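Local coordinates for protein putative tetR family transcription regulator (Shewanella loihica, PDB 3PPB) that probably binds DNA through an N-terminal helix-turn-helix and regulates transcription, as in other members of the TetR family, at residues E173-Q176 and E180-A183; H158-A163 and A186-A191; L94-A97 and K103-F106. One frame throughout, in Å; residues are numbered along the deposited sequence.

Contact 1 of 3, residues E173-Q176 and E180-A183; sequences ERWQ and ERSA. With PG4 (tetraethylene glycol), chain L.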
# COMPACT_ATOMS: atom_id res chain seq x y z
N GLU A 173 -4.31 14.29 -14.35
CA GLU A 173 -3.79 15.48 -15.02
C GLU A 173 -2.33 15.78 -14.60
O GLU A 173 -1.56 16.33 -15.38
CB GLU A 173 -4.71 16.71 -14.78
CG GLU A 173 -4.56 17.41 -13.43
CD GLU A 173 -5.16 16.79 -12.17
OE1 GLU A 173 -5.83 15.74 -12.27
OE2 GLU A 173 -4.98 17.39 -11.09
N ARG A 174 -1.95 15.37 -13.38
CA ARG A 174 -0.59 15.62 -12.87
C ARG A 174 0.43 14.70 -13.52
O ARG A 174 1.59 15.07 -13.61
CB ARG A 174 -0.55 15.52 -11.35
CG ARG A 174 -1.44 16.59 -10.74
CD ARG A 174 -1.28 16.71 -9.25
NE ARG A 174 -2.44 17.39 -8.67
CZ ARG A 174 -2.56 17.71 -7.40
NH1 ARG A 174 -1.58 17.44 -6.54
NH2 ARG A 174 -3.65 18.33 -6.96
N TRP A 175 -0.00 13.53 -14.03
CA TRP A 175 0.88 12.58 -14.72
C TRP A 175 1.37 13.20 -16.04
O TRP A 175 2.42 12.83 -16.54
CB TRP A 175 0.15 11.22 -14.95
CG TRP A 175 0.88 10.26 -15.85
CD1 TRP A 175 0.49 9.84 -17.09
CD2 TRP A 175 2.16 9.63 -15.59
NE1 TRP A 175 1.44 8.98 -17.61
CE2 TRP A 175 2.49 8.85 -16.73
CE3 TRP A 175 3.09 9.69 -14.53
CZ2 TRP A 175 3.69 8.15 -16.84
CZ3 TRP A 175 4.27 8.97 -14.64
CH2 TRP A 175 4.56 8.20 -15.77
N GLN A 176 0.62 14.18 -16.57
CA GLN A 176 0.97 14.91 -17.80
C GLN A 176 1.94 16.06 -17.53
O GLN A 176 2.39 16.70 -18.47
CB GLN A 176 -0.31 15.49 -18.47
CG GLN A 176 -1.34 14.43 -18.92
CD GLN A 176 -0.79 13.35 -19.82
OE1 GLN A 176 -0.02 13.61 -20.76
NE2 GLN A 176 -1.14 12.11 -19.53
N GLU A 180 5.75 17.15 -11.83
CA GLU A 180 5.17 16.14 -10.94
C GLU A 180 5.89 14.82 -11.13
O GLU A 180 6.24 14.18 -10.16
CB GLU A 180 3.66 15.95 -11.21
CG GLU A 180 2.83 17.21 -10.97
CD GLU A 180 2.36 17.44 -9.55
OE1 GLU A 180 2.38 16.49 -8.74
OE2 GLU A 180 1.95 18.59 -9.24
N ARG A 181 6.14 14.42 -12.39
CA ARG A 181 6.86 13.17 -12.70
C ARG A 181 8.28 13.21 -12.14
O ARG A 181 8.70 12.25 -11.49
CB ARG A 181 6.89 12.94 -14.22
CG ARG A 181 5.49 12.72 -14.80
CD ARG A 181 5.52 11.95 -16.11
NE ARG A 181 6.35 12.61 -17.12
CZ ARG A 181 5.93 13.56 -17.94
NH1 ARG A 181 4.68 13.98 -17.90
NH2 ARG A 181 6.77 14.10 -18.81
N SER A 182 9.01 14.32 -12.37
CA SER A 182 10.37 14.47 -11.87
C SER A 182 10.41 14.39 -10.36
O SER A 182 11.30 13.73 -9.82
CB SER A 182 10.98 15.79 -12.34
OG SER A 182 11.17 15.70 -13.74
N ALA A 183 9.43 15.02 -9.67
CA ALA A 183 9.36 15.00 -8.20
C ALA A 183 9.17 13.58 -7.71
O ALA A 183 9.82 13.20 -6.73
CB ALA A 183 8.23 15.90 -7.71
O1 PG4 L . 2.70 12.06 -19.19
C1 PG4 L . 2.76 11.30 -20.42
C2 PG4 L . 3.68 10.13 -20.14
O2 PG4 L . 4.80 10.57 -19.40
C3 PG4 L . 5.93 9.98 -20.02
C4 PG4 L . 6.84 9.37 -18.98
O3 PG4 L . 7.65 10.45 -18.50
C5 PG4 L . 9.05 10.18 -18.74
C6 PG4 L . 9.96 11.04 -17.82
O4 PG4 L . 9.51 12.39 -17.74
C7 PG4 L . 9.65 12.76 -16.41
C8 PG4 L . 10.54 13.97 -16.44
O5 PG4 L . 9.75 15.00 -17.02
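Arg181, near the start of helix 178-192, reaches back to Trp175 in the loop that leads into that helix, and its side chain has the largest share of the contact. CB faces the tetraethylene glycol, 3.5 Å from PG4 C7. CG lies beside Trp175 O, and CD comes down over one face of the indole, a CH-pi contact with CD 3.7 Å from the centroid of the six-membered ring of Trp175. The chain then bends at chi3 (-57°), which swings the head group away from the ring and turns its plane steeply against the indole. NE donates to PG4 O4. NH1 makes a fairly straight bond to Trp175 O (2.9 Å, N-H...O 160°), the acceptor lying close to the guanidinium plane; NH2 adds a weak bond to PG4 O4. The glycol's O2 sits over one guanidinium face and also covers the same indole face as CD, so the polyether wraps both groups at once. An alanine in place of Arg181 would probably leave Trp175 O without its charged donor and strip the CH-pi cover from part of that indole face.

At the other end of the contact, Glu180 CB packs against Arg174 O (3.3 Å) while its carboxylate folds over the aliphatic CD of Arg174. The two charged heads do not pair directly: Arg174 NH1 and Glu180 OE1 both hydrogen-bond Tyr167 OH, and Arg174 NE forms a salt bridge to Glu173 OE2 (3.5 Å). Phe168 meets the Trp175 ring edge-to-face, and helix 82-99 packs against it. One directed bond from a cation to a loop carbonyl, carbon packing, and at most a distant attraction between the Arg174 and Glu180 charges tie the loop after helix 150-170 to the helix it precedes.

Contact 2 of 3, residues H158-A163 and A186-A191; sequences HGQYLA and ALFWNA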
# COMPACT_ATOMS: atom_id res chain seq x y z
N HIS A 158 8.78 -0.68 -3.43
CA HIS A 158 7.41 -1.16 -3.62
C HIS A 158 6.39 -0.17 -3.02
O HIS A 158 5.42 0.18 -3.71
CB HIS A 158 7.27 -2.55 -3.01
CG HIS A 158 6.03 -3.29 -3.37
ND1 HIS A 158 5.19 -2.86 -4.37
CD2 HIS A 158 5.56 -4.47 -2.89
CE1 HIS A 158 4.22 -3.75 -4.42
NE2 HIS A 158 4.41 -4.74 -3.56
N GLY A 159 6.62 0.29 -1.78
CA GLY A 159 5.74 1.26 -1.14
C GLY A 159 5.70 2.60 -1.86
O GLY A 159 4.63 3.22 -1.98
N GLN A 160 6.86 3.06 -2.34
CA GLN A 160 6.93 4.34 -3.05
C GLN A 160 6.27 4.23 -4.40
O GLN A 160 5.61 5.18 -4.82
CB GLN A 160 8.37 4.84 -3.18
CG GLN A 160 8.94 5.22 -1.81
CD GLN A 160 10.23 5.93 -1.95
OE1 GLN A 160 11.28 5.32 -2.23
NE2 GLN A 160 10.20 7.25 -1.78
N TYR A 161 6.40 3.07 -5.07
CA TYR A 161 5.71 2.84 -6.35
C TYR A 161 4.19 2.91 -6.13
O TYR A 161 3.47 3.57 -6.88
CB TYR A 161 6.12 1.48 -6.95
CG TYR A 161 5.22 1.03 -8.08
CD1 TYR A 161 5.36 1.57 -9.36
CD2 TYR A 161 4.19 0.11 -7.86
CE1 TYR A 161 4.51 1.18 -10.41
CE2 TYR A 161 3.32 -0.26 -8.90
CZ TYR A 161 3.50 0.27 -10.17
OH TYR A 161 2.66 -0.09 -11.20
N LEU A 162 3.70 2.23 -5.09
CA LEU A 162 2.26 2.21 -4.82
C LEU A 162 1.75 3.58 -4.44
O LEU A 162 0.63 3.93 -4.81
CB LEU A 162 1.91 1.17 -3.74
CG LEU A 162 2.09 -0.31 -4.16
CD1 LEU A 162 1.89 -1.21 -2.98
CD2 LEU A 162 1.14 -0.70 -5.30
N ALA A 163 2.57 4.38 -3.74
CA ALA A 163 2.20 5.74 -3.35
C ALA A 163 2.12 6.65 -4.58
O ALA A 163 1.16 7.40 -4.72
CB ALA A 163 3.19 6.29 -2.35
N ALA A 186 12.48 11.81 -7.84
CA ALA A 186 13.35 12.40 -6.82
C ALA A 186 13.08 11.77 -5.44
O ALA A 186 14.03 11.37 -4.77
CB ALA A 186 13.17 13.91 -6.77
N LEU A 187 11.78 11.59 -5.08
CA LEU A 187 11.41 10.97 -3.80
C LEU A 187 11.90 9.53 -3.78
O LEU A 187 12.43 9.10 -2.78
CB LEU A 187 9.89 11.02 -3.54
CG LEU A 187 9.32 12.40 -3.14
CD1 LEU A 187 7.89 12.52 -3.56
CD2 LEU A 187 9.48 12.70 -1.64
N PHE A 188 11.76 8.82 -4.91
CA PHE A 188 12.19 7.42 -5.04
C PHE A 188 13.73 7.27 -4.90
O PHE A 188 14.19 6.49 -4.08
CB PHE A 188 11.70 6.86 -6.39
CG PHE A 188 12.18 5.47 -6.70
CD1 PHE A 188 11.64 4.37 -6.05
CD2 PHE A 188 13.13 5.25 -7.69
CE1 PHE A 188 12.05 3.07 -6.37
CE2 PHE A 188 13.57 3.95 -7.99
CZ PHE A 188 13.03 2.87 -7.33
N TRP A 189 14.50 8.00 -5.73
CA TRP A 189 15.95 7.94 -5.74
C TRP A 189 16.55 8.42 -4.42
O TRP A 189 17.43 7.74 -3.87
CB TRP A 189 16.53 8.78 -6.91
CG TRP A 189 18.02 8.64 -7.02
CD1 TRP A 189 18.97 9.55 -6.63
CD2 TRP A 189 18.75 7.49 -7.50
NE1 TRP A 189 20.23 9.05 -6.86
CE2 TRP A 189 20.13 7.78 -7.39
CE3 TRP A 189 18.36 6.23 -8.03
CZ2 TRP A 189 21.13 6.87 -7.78
CZ3 TRP A 189 19.36 5.34 -8.43
CH2 TRP A 189 20.72 5.67 -8.32
N ASN A 190 16.10 9.59 -3.90
CA ASN A 190 16.67 10.20 -2.69
C ASN A 190 16.44 9.36 -1.44
O ASN A 190 17.24 9.47 -0.50
CB ASN A 190 16.19 11.62 -2.51
CG ASN A 190 16.79 12.54 -3.53
OD1 ASN A 190 17.74 12.18 -4.23
ND2 ASN A 190 16.24 13.72 -3.69
N ALA A 191 15.41 8.51 -1.42
CA ALA A 191 15.23 7.61 -0.27
C ALA A 191 16.42 6.67 -0.15
O ALA A 191 16.89 6.43 0.95
CB ALA A 191 13.94 6.78 -0.42
O HOH W 1 13.12 3.92 -3.21
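The amide of Gln160 and the ring of Phe188 are the flat groups that meet here, and they do so obliquely: Gln160 OE1 approaches Phe188 CD1 to 4.0 Å. Elsewhere the phenyl ring stacks with Trp90 and touches Cys157, so helix 82-99 and helix 150-170 both help to enclose it. From the nitrogen end of the amide, NE2 donates to Leu187 O (3.1 Å, N-H...O 158°). The donor stands above the carbonyl plane, 70° out of it, and hence does not use a lone pair, whereas the acceptor is only slightly tilted from the amide plane. On the oxygen side, OE1 touches the methyl of Ala191 (OE1 to CB 3.5 Å). A water sits so close to OE1 that the contact is doubtful; it donates to Phe188 O (2.9 Å), apparently bridging the helices.

Gln160 reaches this far because its chain is extended beyond CG, pointing the amide straight across the interface to the backbone of Leu187 and Phe188. Neither end of the amide relies on helix 178-192 alone. NE2 also donates to Asn156 OD1 of the second subunit, and OE1 accepts from Asn156 ND2 of the same chain, so a buried polar group is satisfied from several directions and its rotation is fixed.

The axes of 158-163 and 186-191 come within 10.3 Å and run nearly antiparallel (169°). The side chains that span the gap are few, and only 168 Å² is buried between the two segments. Tyr148 of the second subunit packs on Ala186 and Asn190, and Met112 of that subunit packs on Leu162. An antiparallel pair of C-terminal helices that also meets the partner chain is consistent with the TetR-family dimer, in which the two C-terminal helices of each subunit typically form a four-helix bundle.

Contact 3 of 3, residues L94-A97 and K103-F106; sequences LTWA and KQAF. With EDO (1,2-ethanediol), chain G.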
# COMPACT_ATOMS: atom_id res chain seq x y z
N LEU A 94 5.58 3.35 -13.86
CA LEU A 94 4.48 4.31 -13.73
C LEU A 94 3.67 4.36 -15.03
O LEU A 94 2.45 4.40 -14.95
CB LEU A 94 5.01 5.70 -13.31
CG LEU A 94 4.97 6.03 -11.79
CD1 LEU A 94 5.61 4.95 -10.94
CD2 LEU A 94 5.72 7.33 -11.49
N THR A 95 4.34 4.27 -16.21
CA THR A 95 3.65 4.26 -17.51
C THR A 95 2.77 3.01 -17.59
O THR A 95 1.61 3.10 -18.01
CB THR A 95 4.64 4.33 -18.67
OG1 THR A 95 5.39 5.54 -18.54
CG2 THR A 95 3.97 4.27 -20.05
N TRP A 96 3.31 1.86 -17.15
CA TRP A 96 2.58 0.59 -17.15
C TRP A 96 1.33 0.72 -16.29
O TRP A 96 0.26 0.29 -16.72
CB TRP A 96 3.48 -0.56 -16.68
CG TRP A 96 2.78 -1.89 -16.67
CD1 TRP A 96 2.79 -2.84 -17.65
CD2 TRP A 96 1.95 -2.42 -15.61
NE1 TRP A 96 2.03 -3.93 -17.27
CE2 TRP A 96 1.49 -3.69 -16.03
CE3 TRP A 96 1.56 -1.93 -14.35
CZ2 TRP A 96 0.68 -4.49 -15.21
CZ3 TRP A 96 0.72 -2.71 -13.56
CH2 TRP A 96 0.28 -3.97 -14.00
N ALA A 97 1.46 1.33 -15.08
CA ALA A 97 0.36 1.55 -14.14
C ALA A 97 -0.78 2.38 -14.77
O ALA A 97 -1.94 2.08 -14.55
CB ALA A 97 0.88 2.25 -12.89
N LYS A 103 -5.24 -3.99 -13.87
CA LYS A 103 -4.11 -4.71 -13.28
C LYS A 103 -3.41 -3.88 -12.21
O LYS A 103 -2.97 -4.43 -11.20
CB LYS A 103 -3.12 -5.13 -14.37
CG LYS A 103 -3.65 -6.28 -15.19
CD LYS A 103 -2.87 -6.47 -16.49
CE LYS A 103 -3.56 -7.54 -17.29
NZ LYS A 103 -2.94 -7.70 -18.63
N GLN A 104 -3.36 -2.54 -12.40
CA GLN A 104 -2.76 -1.64 -11.42
C GLN A 104 -3.64 -1.57 -10.15
O GLN A 104 -3.12 -1.65 -9.04
CB GLN A 104 -2.52 -0.24 -12.01
CG GLN A 104 -2.01 0.79 -11.00
CD GLN A 104 -0.76 0.37 -10.26
OE1 GLN A 104 0.06 -0.41 -10.76
NE2 GLN A 104 -0.58 0.89 -9.05
N ALA A 105 -4.98 -1.47 -10.31
CA ALA A 105 -5.91 -1.47 -9.17
C ALA A 105 -5.75 -2.80 -8.37
O ALA A 105 -5.79 -2.77 -7.14
CB ALA A 105 -7.34 -1.31 -9.65
N PHE A 106 -5.51 -3.93 -9.08
CA PHE A 106 -5.25 -5.26 -8.52
C PHE A 106 -3.98 -5.22 -7.66
O PHE A 106 -3.99 -5.78 -6.57
CB PHE A 106 -5.12 -6.31 -9.66
CG PHE A 106 -4.71 -7.69 -9.20
CD1 PHE A 106 -5.65 -8.60 -8.73
CD2 PHE A 106 -3.37 -8.08 -9.21
CE1 PHE A 106 -5.27 -9.86 -8.27
CE2 PHE A 106 -2.99 -9.35 -8.75
CZ PHE A 106 -3.95 -10.24 -8.31
C1 EDO G . 0.92 -5.71 -20.05
O1 EDO G . 0.50 -6.32 -18.82
C2 EDO G . 2.44 -5.87 -20.18
O2 EDO G . 2.90 -5.16 -21.34
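Trp96 and Ala97 meet Lys103 and Gln104 where helix 82-99 gives way, after a short break, to helix 101-110 in the all-helical TetR-like fold. Trp96 has CG anti to the backbone N (chi1 180°), which carries the indole across toward the second helix; its CH2 touches Lys103 CB at 3.6 Å, the lysine chain crossing the ring at about a right angle. From there Lys103 runs on extended beyond CG and leads its amine away from the contact, to a salt bridge with Glu67.

Gln104 behaves differently. Its chain bends at chi2 (55°), bringing the amide back against Ala97: OE1 lies 3.5 Å from Ala97 CB, and Gln104 CB sits equally near Ala97 O. The same oxygen approaches the indole rim in the ring plane, 3.7 Å from Trp96 CZ3, with amide and ring nearly perpendicular (84°). No hydrogen bond joins the two segments; the polar partner of Gln104 OE1 is Tyr161 OH on helix 150-170. The indole is packed further by Phe68, edge-to-face, and by Phe107, while Lys103 also touches Leu19 of helix 10-24.

An ethanediol, probably from the crystallisation liquor, lies by the pyrrole side of the indole, where Trp96 NE1 makes a weak hydrogen bond to EDO O1 at 3.2 Å.

In the fold
Contacts 1 and 2 share helix 178-192 and stand about 14 Å apart between centres, with contact 1 nested inside the loop that contact 2 closes; both touch the second subunit. Contact 3 comes earlier in the chain and lies about 15 Å from contact 2 and 16 Å from contact 1, centre to centre. It is joined to both: Trp175 CH2 packs on Leu94 CB at 3.5 Å, and Tyr161 OH lies 2.7 Å from Gln104 OE1. Separate glycol molecules lie at contacts 1 and 2: a different tetraethylene glycol from that at Trp175 comes within about 4 Å of the Phe188 side chain (nearest atoms).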